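Long-range contacts in LbaCas13a H328A (C2c2) (Lachnospiraceae bacterium NK4A179, PDB 5WLH), which binds a CRISPR guide RNA and, as an RNA-targeting Cas13a nuclease, probably cleaves RNA: residues V20-A25 against G35-D40; G45-N50 against S940-E945. All blocks are in the same frame, centred on the assembly; numbering follows the deposited sequence.

Contact 1. Residues V20-A25 against G35-D40. With nucleotides of chain B.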
ATOM      1  N   VAL A  20      -6.309  -7.786 -22.258  1.00 49.07           N
ATOM      2  CA  VAL A  20      -7.296  -7.079 -21.448  1.00 55.53           C
ATOM      3  C   VAL A  20      -8.492  -7.971 -21.123  1.00 58.57           C
ATOM      4  O   VAL A  20      -9.121  -7.812 -20.070  1.00 59.14           O
ATOM      5  CB  VAL A  20      -7.717  -5.779 -22.167  1.00 56.63           C
ATOM      6  CG1 VAL A  20      -8.422  -6.098 -23.479  1.00 55.19           C
ATOM      7  CG2 VAL A  20      -8.585  -4.910 -21.264  1.00 58.64           C
ATOM      8  N   ASN A  21      -8.817  -8.929 -22.002  1.00 63.42           N
ATOM      9  CA  ASN A  21      -9.932  -9.844 -21.751  1.00 67.56           C
ATOM     10  C   ASN A  21      -9.632 -10.790 -20.596  1.00 61.27           C
ATOM     11  O   ASN A  21     -10.518 -11.107 -19.792  1.00 65.84           O
ATOM     12  CB  ASN A  21     -10.236 -10.686 -22.994  1.00 75.82           C
ATOM     13  CG  ASN A  21     -10.703  -9.868 -24.176  1.00 83.44           C
ATOM     14  OD1 ASN A  21     -10.137  -8.822 -24.490  1.00 87.73           O
ATOM     15  ND2 ASN A  21     -11.729 -10.365 -24.863  1.00 85.23           N
ATOM     16  N   ALA A  22      -8.396 -11.268 -20.515  1.00 46.93           N
ATOM     17  CA  ALA A  22      -8.069 -12.477 -19.785  1.00 38.76           C
ATOM     18  C   ALA A  22      -7.165 -12.169 -18.598  1.00 35.19           C
ATOM     19  O   ALA A  22      -6.602 -11.080 -18.466  1.00 36.01           O
ATOM     20  CB  ALA A  22      -7.403 -13.484 -20.726  1.00 36.41           C
ATOM     21  N   LYS A  23      -7.049 -13.140 -17.712  1.00 28.83           N
ATOM     22  CA  LYS A  23      -6.043 -13.074 -16.667  1.00 26.06           C
ATOM     23  C   LYS A  23      -4.962 -14.094 -16.949  1.00 27.55           C
ATOM     24  O   LYS A  23      -5.154 -15.045 -17.712  1.00 27.12           O
ATOM     25  CB  LYS A  23      -6.668 -13.311 -15.298  1.00 26.91           C
ATOM     26  CG  LYS A  23      -7.800 -12.335 -15.001  1.00 31.72           C
ATOM     27  CD  LYS A  23      -8.214 -12.377 -13.544  1.00 34.68           C
ATOM     28  CE  LYS A  23      -9.048 -11.159 -13.179  1.00 42.42           C
ATOM     29  NZ  LYS A  23      -8.211 -10.019 -12.730  1.00 47.99           N
ATOM     30  N   THR A  24      -3.810 -13.902 -16.324  1.00 26.13           N
ATOM     31  CA  THR A  24      -2.779 -14.920 -16.361  1.00 25.19           C
ATOM     32  C   THR A  24      -2.614 -15.509 -14.973  1.00 22.17           C
ATOM     33  O   THR A  24      -2.930 -14.869 -13.967  1.00 26.03           O
ATOM     34  CB  THR A  24      -1.431 -14.374 -16.847  1.00 35.57           C
ATOM     35  OG1 THR A  24      -0.828 -13.596 -15.804  1.00 36.19           O
ATOM     36  CG2 THR A  24      -1.624 -13.499 -18.069  1.00 37.99           C
ATOM     37  N   ALA A  25      -2.157 -16.751 -14.936  1.00 23.77           N
ATOM     38  CA  ALA A  25      -1.764 -17.379 -13.693  1.00 24.86           C
ATOM     39  C   ALA A  25      -0.597 -18.278 -14.015  1.00 24.46           C
ATOM     40  O   ALA A  25      -0.315 -18.565 -15.180  1.00 28.24           O
ATOM     41  CB  ALA A  25      -2.916 -18.175 -13.054  1.00 21.25           C
ATOM     42  N   GLY A  35       2.514 -20.995 -17.496  1.00 27.08           N
ATOM     43  CA  GLY A  35       1.721 -19.780 -17.486  1.00 25.13           C
ATOM     44  C   GLY A  35       0.471 -20.004 -18.314  1.00 28.41           C
ATOM     45  O   GLY A  35       0.547 -20.459 -19.459  1.00 29.72           O
ATOM     46  N   ILE A  36      -0.687 -19.707 -17.729  1.00 25.94           N
ATOM     47  CA  ILE A  36      -1.960 -19.885 -18.413  1.00 27.34           C
ATOM     48  C   ILE A  36      -2.651 -18.549 -18.585  1.00 24.99           C
ATOM     49  O   ILE A  36      -2.445 -17.602 -17.818  1.00 25.57           O
ATOM     50  CB  ILE A  36      -2.899 -20.863 -17.671  1.00 26.59           C
ATOM     51  CG1 ILE A  36      -3.251 -20.318 -16.276  1.00 26.83           C
ATOM     52  CG2 ILE A  36      -2.280 -22.215 -17.628  1.00 22.20           C
ATOM     53  CD1 ILE A  36      -4.550 -20.899 -15.692  1.00 27.17           C
ATOM     54  N   LEU A  37      -3.480 -18.481 -19.621  1.00 23.86           N
ATOM     55  CA  LEU A  37      -4.460 -17.425 -19.794  1.00 21.75           C
ATOM     56  C   LEU A  37      -5.825 -17.977 -19.439  1.00 23.54           C
ATOM     57  O   LEU A  37      -6.163 -19.104 -19.815  1.00 28.01           O
ATOM     58  CB  LEU A  37      -4.503 -16.917 -21.242  1.00 22.12           C
ATOM     59  CG  LEU A  37      -3.409 -16.010 -21.773  1.00 28.83           C
ATOM     60  CD1 LEU A  37      -3.854 -15.490 -23.149  1.00 24.50           C
ATOM     61  CD2 LEU A  37      -3.220 -14.857 -20.811  1.00 27.62           C
ATOM     62  N   TYR A  38      -6.608 -17.191 -18.722  1.00 22.24           N
ATOM     63  CA  TYR A  38      -7.960 -17.618 -18.409  1.00 24.10           C
ATOM     64  C   TYR A  38      -8.918 -16.447 -18.409  1.00 24.16           C
ATOM     65  O   TYR A  38      -8.572 -15.320 -18.039  1.00 25.75           O
ATOM     66  CB  TYR A  38      -8.038 -18.359 -17.074  1.00 20.97           C
ATOM     67  CG  TYR A  38      -7.699 -17.565 -15.817  1.00 20.14           C
ATOM     68  CD1 TYR A  38      -6.389 -17.312 -15.461  1.00 22.18           C
ATOM     69  CD2 TYR A  38      -8.712 -17.144 -14.952  1.00 22.24           C
ATOM     70  CE1 TYR A  38      -6.085 -16.625 -14.278  1.00 22.53           C
ATOM     71  CE2 TYR A  38      -8.424 -16.474 -13.772  1.00 21.50           C
ATOM     72  CZ  TYR A  38      -7.107 -16.213 -13.447  1.00 22.93           C
ATOM     73  OH  TYR A  38      -6.817 -15.540 -12.274  1.00 22.69           O
ATOM     74  N   ASN A  39     -10.132 -16.739 -18.845  1.00 22.42           N
ATOM     75  CA  ASN A  39     -11.204 -15.760 -18.877  1.00 31.00           C
ATOM     76  C   ASN A  39     -11.868 -15.674 -17.516  1.00 33.63           C
ATOM     77  O   ASN A  39     -12.080 -16.689 -16.848  1.00 34.76           O
ATOM     78  CB  ASN A  39     -12.218 -16.138 -19.954  1.00 37.13           C
ATOM     79  CG  ASN A  39     -11.542 -16.508 -21.267  1.00 50.55           C
ATOM     80  OD1 ASN A  39     -11.001 -15.638 -21.958  1.00 56.15           O
ATOM     81  ND2 ASN A  39     -11.539 -17.805 -21.603  1.00 52.70           N
ATOM     82  N   ASP A  40     -12.174 -14.449 -17.092  1.00 27.07           N
ATOM     83  CA  ASP A  40     -12.672 -14.235 -15.747  1.00 25.82           C
ATOM     84  C   ASP A  40     -13.741 -13.150 -15.758  1.00 30.78           C
ATOM     85  O   ASP A  40     -13.509 -12.078 -16.331  1.00 30.93           O
ATOM     86  CB  ASP A  40     -11.521 -13.836 -14.830  1.00 24.31           C
ATOM     87  CG  ASP A  40     -11.933 -13.784 -13.374  1.00 30.95           C
ATOM     88  OD1 ASP A  40     -12.474 -14.792 -12.881  1.00 29.34           O
ATOM     89  OD2 ASP A  40     -11.722 -12.735 -12.723  1.00 28.39           O
TER
ATOM     90  P     G B  23       0.185  -7.968 -21.367  1.00 26.97           P
ATOM     91  OP1   G B  23      -1.295  -8.083 -21.522  1.00 26.65           O
ATOM     92  OP2   G B  23       0.798  -6.634 -21.231  1.00 24.86           O
ATOM     93  O5'   G B  23       0.688  -8.805 -20.116  1.00 24.41           O
ATOM     94  C5'   G B  23       0.296 -10.161 -19.976  1.00 21.52           C
ATOM     95  C4'   G B  23       0.925 -10.768 -18.755  1.00 22.26           C
ATOM     96  O4'   G B  23       2.362 -10.633 -18.804  1.00 26.25           O
ATOM     97  C3'   G B  23       0.553 -10.124 -17.441  1.00 25.69           C
ATOM     98  O3'   G B  23      -0.737 -10.510 -17.000  1.00 26.25           O
ATOM     99  C2'   G B  23       1.676 -10.580 -16.526  1.00 21.81           C
ATOM    100  O2'   G B  23       1.474 -11.939 -16.145  1.00 24.70           O
ATOM    101  C1'   G B  23       2.871 -10.530 -17.482  1.00 25.61           C
ATOM    102  N9    G B  23       3.632  -9.270 -17.378  1.00 24.97           N
ATOM    103  C8    G B  23       3.572  -8.178 -18.215  1.00 21.27           C
ATOM    104  N7    G B  23       4.409  -7.227 -17.855  1.00 22.29           N
ATOM    105  C5    G B  23       5.073  -7.749 -16.735  1.00 18.47           C
ATOM    106  C6    G B  23       6.087  -7.192 -15.914  1.00 23.21           C
ATOM    107  O6    G B  23       6.625  -6.083 -16.042  1.00 23.60           O
ATOM    108  N1    G B  23       6.472  -8.063 -14.885  1.00 21.21           N
ATOM    109  C2    G B  23       5.917  -9.308 -14.669  1.00 23.63           C
ATOM    110  N2    G B  23       6.370 -10.050 -13.644  1.00 21.89           N
ATOM    111  N3    G B  23       4.972  -9.830 -15.438  1.00 23.00           N
ATOM    112  C4    G B  23       4.596  -8.997 -16.428  1.00 20.45           C
ATOM    113  P     A B  26       0.152  -9.006  -6.480  1.00 22.34           P
ATOM    114  OP1   A B  26       0.634  -8.321  -5.254  1.00 24.87           O
ATOM    115  OP2   A B  26       0.459  -8.514  -7.841  1.00 25.06           O
ATOM    116  O5'   A B  26       0.634 -10.515  -6.417  1.00 22.22           O
ATOM    117  C5'   A B  26       0.674 -11.250  -5.196  1.00 22.92           C
ATOM    118  C4'   A B  26       1.704 -12.344  -5.303  1.00 25.15           C
ATOM    119  O4'   A B  26       1.234 -13.334  -6.260  1.00 25.47           O
ATOM    120  C3'   A B  26       3.054 -11.868  -5.824  1.00 25.99           C
ATOM    121  O3'   A B  26       4.078 -12.708  -5.305  1.00 25.22           O
ATOM    122  C2'   A B  26       2.917 -12.095  -7.326  1.00 25.39           C
ATOM    123  O2'   A B  26       4.128 -12.171  -8.046  1.00 27.34           O
ATOM    124  C1'   A B  26       2.115 -13.398  -7.367  1.00 22.39           C
ATOM    125  N9    A B  26       1.294 -13.477  -8.571  1.00 24.39           N
ATOM    126  C8    A B  26       0.017 -13.002  -8.724  1.00 23.82           C
ATOM    127  N7    A B  26      -0.446 -13.168  -9.950  1.00 20.07           N
ATOM    128  C5    A B  26       0.593 -13.786 -10.612  1.00 19.73           C
ATOM    129  C6    A B  26       0.702 -14.234 -11.942  1.00 22.59           C
ATOM    130  N6    A B  26      -0.299 -14.076 -12.821  1.00 23.14           N
ATOM    131  N1    A B  26       1.864 -14.790 -12.316  1.00 27.97           N
ATOM    132  C2    A B  26       2.850 -14.928 -11.411  1.00 26.77           C
ATOM    133  N3    A B  26       2.852 -14.549 -10.133  1.00 29.15           N
ATOM    134  C4    A B  26       1.676 -13.986  -9.792  1.00 24.29           C
TER
HETATM  135  O   HOH W   1      -4.402 -14.926 -11.701  1.00 25.56           O
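Lys-23 lays the root of its side chain over one face of the Tyr-38 ring, on a beta hairpin formed by the antiparallel strands 22-28 and 33-39. Lys-23 CB lies 3.7 Å from the centre of the Tyr-38 ring and 23° off its normal, a CH-pi contact displaced toward the rim at CE1 and CZ. The first torsion of Tyr-38 (chi1 65°) puts CG between the backbone N and the carbonyl carbon; the ring has Lys-23 CB over its face and Thr-24 O near its edge. The two residues Lys-23 and Tyr-38 are also a hydrogen-bonded pair: Lys-23 N reaches Tyr-38 O at 2.7 Å and 172°, and Tyr-38 N returns a bond to Lys-23 O. A water 2.6 Å from Tyr-38 OH sits in the plane of the ring; this water donates to Thr-24 O, and Arg-938 also bonds to the hydroxyl. Past the ring, the Lys-23 chain slants across Asp-40, bringing CE within 3.1 Å of OD2. Lys-23 NZ stays 4.4 Å from Asp-40 OD2, too far for a salt bridge; Asp-40 OD1 has its own with Arg-937. Thr-24 and Leu-37 occupy the other face, where Thr-24 CG2 presses on Leu-37 CD2 at a tight 3.5 Å and helix 51-64 covers Leu-37. At Thr-24 this face meets the guide RNA: OG1 shares a hydrogen bond with O2' of G23 of chain B at 2.9 Å, and receives a weak one from N6 of A26 of chain B at 3.1 Å.

Contact 2. Residues G45-N50 against S940-E945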
ATOM      1  N   GLY A  45     -14.050 -25.401 -17.031  1.00 24.12           N
ATOM      2  CA  GLY A  45     -14.282 -25.965 -18.346  1.00 25.99           C
ATOM      3  C   GLY A  45     -14.454 -24.927 -19.428  1.00 25.80           C
ATOM      4  O   GLY A  45     -14.468 -25.280 -20.615  1.00 24.22           O
ATOM      5  N   LYS A  46     -14.579 -23.655 -19.048  1.00 21.73           N
ATOM      6  CA  LYS A  46     -14.734 -22.556 -19.991  1.00 22.62           C
ATOM      7  C   LYS A  46     -13.775 -21.416 -19.689  1.00 28.63           C
ATOM      8  O   LYS A  46     -13.817 -20.392 -20.379  1.00 30.34           O
ATOM      9  CB  LYS A  46     -16.174 -22.013 -19.978  1.00 26.19           C
ATOM     10  CG  LYS A  46     -17.259 -23.054 -20.251  1.00 34.63           C
ATOM     11  CD  LYS A  46     -17.990 -22.745 -21.552  1.00 46.44           C
ATOM     12  CE  LYS A  46     -18.921 -23.885 -21.964  1.00 49.75           C
ATOM     13  NZ  LYS A  46     -18.512 -24.527 -23.253  1.00 49.97           N
ATOM     14  N   SER A  47     -12.914 -21.559 -18.682  1.00 23.79           N
ATOM     15  CA  SER A  47     -12.061 -20.454 -18.250  1.00 22.54           C
ATOM     16  C   SER A  47     -10.649 -20.573 -18.804  1.00 22.32           C
ATOM     17  O   SER A  47     -10.174 -19.690 -19.529  1.00 21.65           O
ATOM     18  CB  SER A  47     -12.013 -20.392 -16.719  1.00 26.74           C
ATOM     19  OG  SER A  47     -11.154 -19.345 -16.301  1.00 23.18           O
ATOM     20  N   ARG A  48      -9.951 -21.638 -18.437  1.00 21.76           N
ATOM     21  CA  ARG A  48      -8.552 -21.783 -18.796  1.00 21.68           C
ATOM     22  C   ARG A  48      -8.406 -22.066 -20.284  1.00 26.08           C
ATOM     23  O   ARG A  48      -9.064 -22.964 -20.814  1.00 23.57           O
ATOM     24  CB  ARG A  48      -7.932 -22.911 -17.982  1.00 23.01           C
ATOM     25  CG  ARG A  48      -6.567 -23.305 -18.425  1.00 24.89           C
ATOM     26  CD  ARG A  48      -5.953 -24.304 -17.450  1.00 28.42           C
ATOM     27  NE  ARG A  48      -4.705 -24.842 -17.959  1.00 30.15           N
ATOM     28  CZ  ARG A  48      -3.875 -25.615 -17.259  1.00 36.74           C
ATOM     29  NH1 ARG A  48      -2.757 -26.050 -17.819  1.00 41.04           N
ATOM     30  NH2 ARG A  48      -4.154 -25.940 -16.007  1.00 32.27           N
ATOM     31  N   LYS A  49      -7.529 -21.311 -20.961  1.00 22.42           N
ATOM     32  CA  LYS A  49      -7.314 -21.504 -22.394  1.00 26.79           C
ATOM     33  C   LYS A  49      -6.300 -22.613 -22.655  1.00 26.56           C
ATOM     34  O   LYS A  49      -5.215 -22.622 -22.071  1.00 26.63           O
ATOM     35  CB  LYS A  49      -6.834 -20.202 -23.038  1.00 20.50           C
ATOM     36  CG  LYS A  49      -7.803 -19.077 -22.878  1.00 24.30           C
ATOM     37  CD  LYS A  49      -7.302 -17.805 -23.578  1.00 26.48           C
ATOM     38  CE  LYS A  49      -8.179 -16.636 -23.200  1.00 27.37           C
ATOM     39  NZ  LYS A  49      -9.592 -16.842 -23.649  1.00 31.22           N
ATOM     40  N   ASN A  50      -6.655 -23.551 -23.544  1.00 27.07           N
ATOM     41  CA  ASN A  50      -5.704 -24.566 -23.974  1.00 25.85           C
ATOM     42  C   ASN A  50      -4.678 -23.914 -24.898  1.00 27.85           C
ATOM     43  O   ASN A  50      -4.789 -22.740 -25.240  1.00 27.04           O
ATOM     44  CB  ASN A  50      -6.425 -25.740 -24.646  1.00 31.78           C
ATOM     45  CG  ASN A  50      -7.281 -25.318 -25.841  1.00 34.11           C
ATOM     46  OD1 ASN A  50      -6.826 -24.581 -26.717  1.00 28.20           O
ATOM     47  ND2 ASN A  50      -8.526 -25.805 -25.889  1.00 33.82           N
ATOM     48  N   SER A 940     -10.596 -22.121  -8.622  1.00 21.18           N
ATOM     49  CA  SER A 940     -11.621 -23.115  -8.928  1.00 23.16           C
ATOM     50  C   SER A 940     -11.973 -23.101 -10.410  1.00 27.75           C
ATOM     51  O   SER A 940     -11.996 -24.154 -11.061  1.00 26.06           O
ATOM     52  CB  SER A 940     -12.856 -22.879  -8.054  1.00 28.81           C
ATOM     53  OG  SER A 940     -13.953 -23.698  -8.445  1.00 36.74           O
ATOM     54  N   GLU A 941     -12.181 -21.910 -10.981  1.00 20.68           N
ATOM     55  CA  GLU A 941     -12.650 -21.831 -12.364  1.00 20.45           C
ATOM     56  C   GLU A 941     -11.584 -22.283 -13.347  1.00 23.12           C
ATOM     57  O   GLU A 941     -11.925 -22.756 -14.433  1.00 25.15           O
ATOM     58  CB  GLU A 941     -13.126 -20.416 -12.705  1.00 24.51           C
ATOM     59  CG  GLU A 941     -12.021 -19.456 -13.125  1.00 20.39           C
ATOM     60  CD  GLU A 941     -12.477 -18.000 -13.150  1.00 26.72           C
ATOM     61  OE1 GLU A 941     -13.690 -17.731 -13.069  1.00 29.21           O
ATOM     62  OE2 GLU A 941     -11.600 -17.127 -13.257  1.00 24.22           O
ATOM     63  N   THR A 942     -10.301 -22.166 -12.983  1.00 20.25           N
ATOM     64  CA  THR A 942      -9.195 -22.644 -13.798  1.00 20.40           C
ATOM     65  C   THR A 942      -8.795 -24.071 -13.491  1.00 21.65           C
ATOM     66  O   THR A 942      -7.836 -24.564 -14.088  1.00 24.84           O
ATOM     67  CB  THR A 942      -7.966 -21.750 -13.631  1.00 24.73           C
ATOM     68  OG1 THR A 942      -7.502 -21.815 -12.281  1.00 26.30           O
ATOM     69  CG2 THR A 942      -8.311 -20.338 -13.994  1.00 20.63           C
ATOM     70  N   GLY A 943      -9.500 -24.723 -12.580  1.00 22.17           N
ATOM     71  CA  GLY A 943      -9.199 -26.099 -12.239  1.00 22.26           C
ATOM     72  C   GLY A 943      -7.860 -26.275 -11.574  1.00 25.18           C
ATOM     73  O   GLY A 943      -7.219 -27.318 -11.734  1.00 25.17           O
ATOM     74  N   THR A 944      -7.423 -25.279 -10.812  1.00 21.84           N
ATOM     75  CA  THR A 944      -6.123 -25.323 -10.170  1.00 21.41           C
ATOM     76  C   THR A 944      -6.301 -25.877  -8.766  1.00 23.76           C
ATOM     77  O   THR A 944      -7.036 -25.290  -7.963  1.00 22.35           O
ATOM     78  CB  THR A 944      -5.489 -23.929 -10.130  1.00 25.27           C
ATOM     79  OG1 THR A 944      -5.431 -23.404 -11.463  1.00 26.46           O
ATOM     80  CG2 THR A 944      -4.073 -23.994  -9.566  1.00 25.25           C
ATOM     81  N   GLU A 945      -5.677 -27.026  -8.498  1.00 26.83           N
ATOM     82  CA  GLU A 945      -5.624 -27.564  -7.146  1.00 31.89           C
ATOM     83  C   GLU A 945      -5.037 -26.530  -6.215  1.00 30.36           C
ATOM     84  O   GLU A 945      -4.013 -25.917  -6.524  1.00 27.27           O
ATOM     85  CB  GLU A 945      -4.745 -28.816  -7.070  1.00 43.20           C
ATOM     86  CG  GLU A 945      -5.169 -29.987  -7.934  1.00 58.32           C
ATOM     87  CD  GLU A 945      -4.333 -30.092  -9.203  1.00 72.10           C
ATOM     88  OE1 GLU A 945      -3.688 -31.152  -9.393  1.00 76.38           O
ATOM     89  OE2 GLU A 945      -4.281 -29.121  -9.992  1.00 76.76           O
TER
HETATM   90  O   HOH W   2     -11.448 -23.732 -17.077  1.00 27.04           O
HETATM   91  O   HOH W   3      -5.409 -25.083 -13.960  1.00 32.36           O
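Arg-48 presents an edge of its guanidinium to Thr-942 O, which lies near the plane of the group at the point where helix 915-941 ends in a Schellman motif. The chain of Arg-48 is extended from CG to NE, with CG anti to the backbone N (chi1 170°), and its CD passes 3.9 Å from Thr-942 O. A water lies between Arg-48 NH2 and Thr-942 O, but so close to both that the details of this bridge are doubtful, while Arg-48 NH1 forms a salt bridge with Glu-34. The Glu-941 chain runs past Ser-47: Glu-941 CG is 3.3 Å from Ser-47 OG, and the carboxylate carbon CD is farther, at 3.7 Å from that hydroxyl, which is bonded to Asn-39 O. Glu-941 OE1 accepts from the backbone N of Ser-42, so the side chain ties the helix end to the loop before residue 45. An alanine in place of Glu-941 would probably leave the Ser-42 N-H without its acceptor and open a gap beside Ser-47 OG. The Schellman turn rests on Gly-943, whose phi is positive (66°) and whose N bonds back to Ser-940 O at 3.0 Å. Thr-942 CG2 adds a looser contact, 3.8 Å from Ser-47 OG. A second water binds the backbones together: it donates to Glu-941 O at 2.9 Å and accepts from Arg-48 N and, at 3.1 Å, from Gly-45 N.

Contacts 1 and 2 lie about 10 Å apart between centres, on the same side of the chain's centre. They come in series: the hairpin of strands 22-28 and 33-39 closes first, and the loop leading to helix 51-64 then meets the end of helix 915-941, some 890 residues on. Asn-39 probably bonds to Lys-49, and Tyr-38 packs against both Ser-47 and Glu-941. Asp-40 OD1 lies 2.5 Å from Glu-941 OE2, so one of these acids may hold a proton. The hairpin touches guide RNA directly, whereas contact 2, whose nearest atom is about 10 Å from the RNA, joins the loop after the hairpin to a helix remote in sequence.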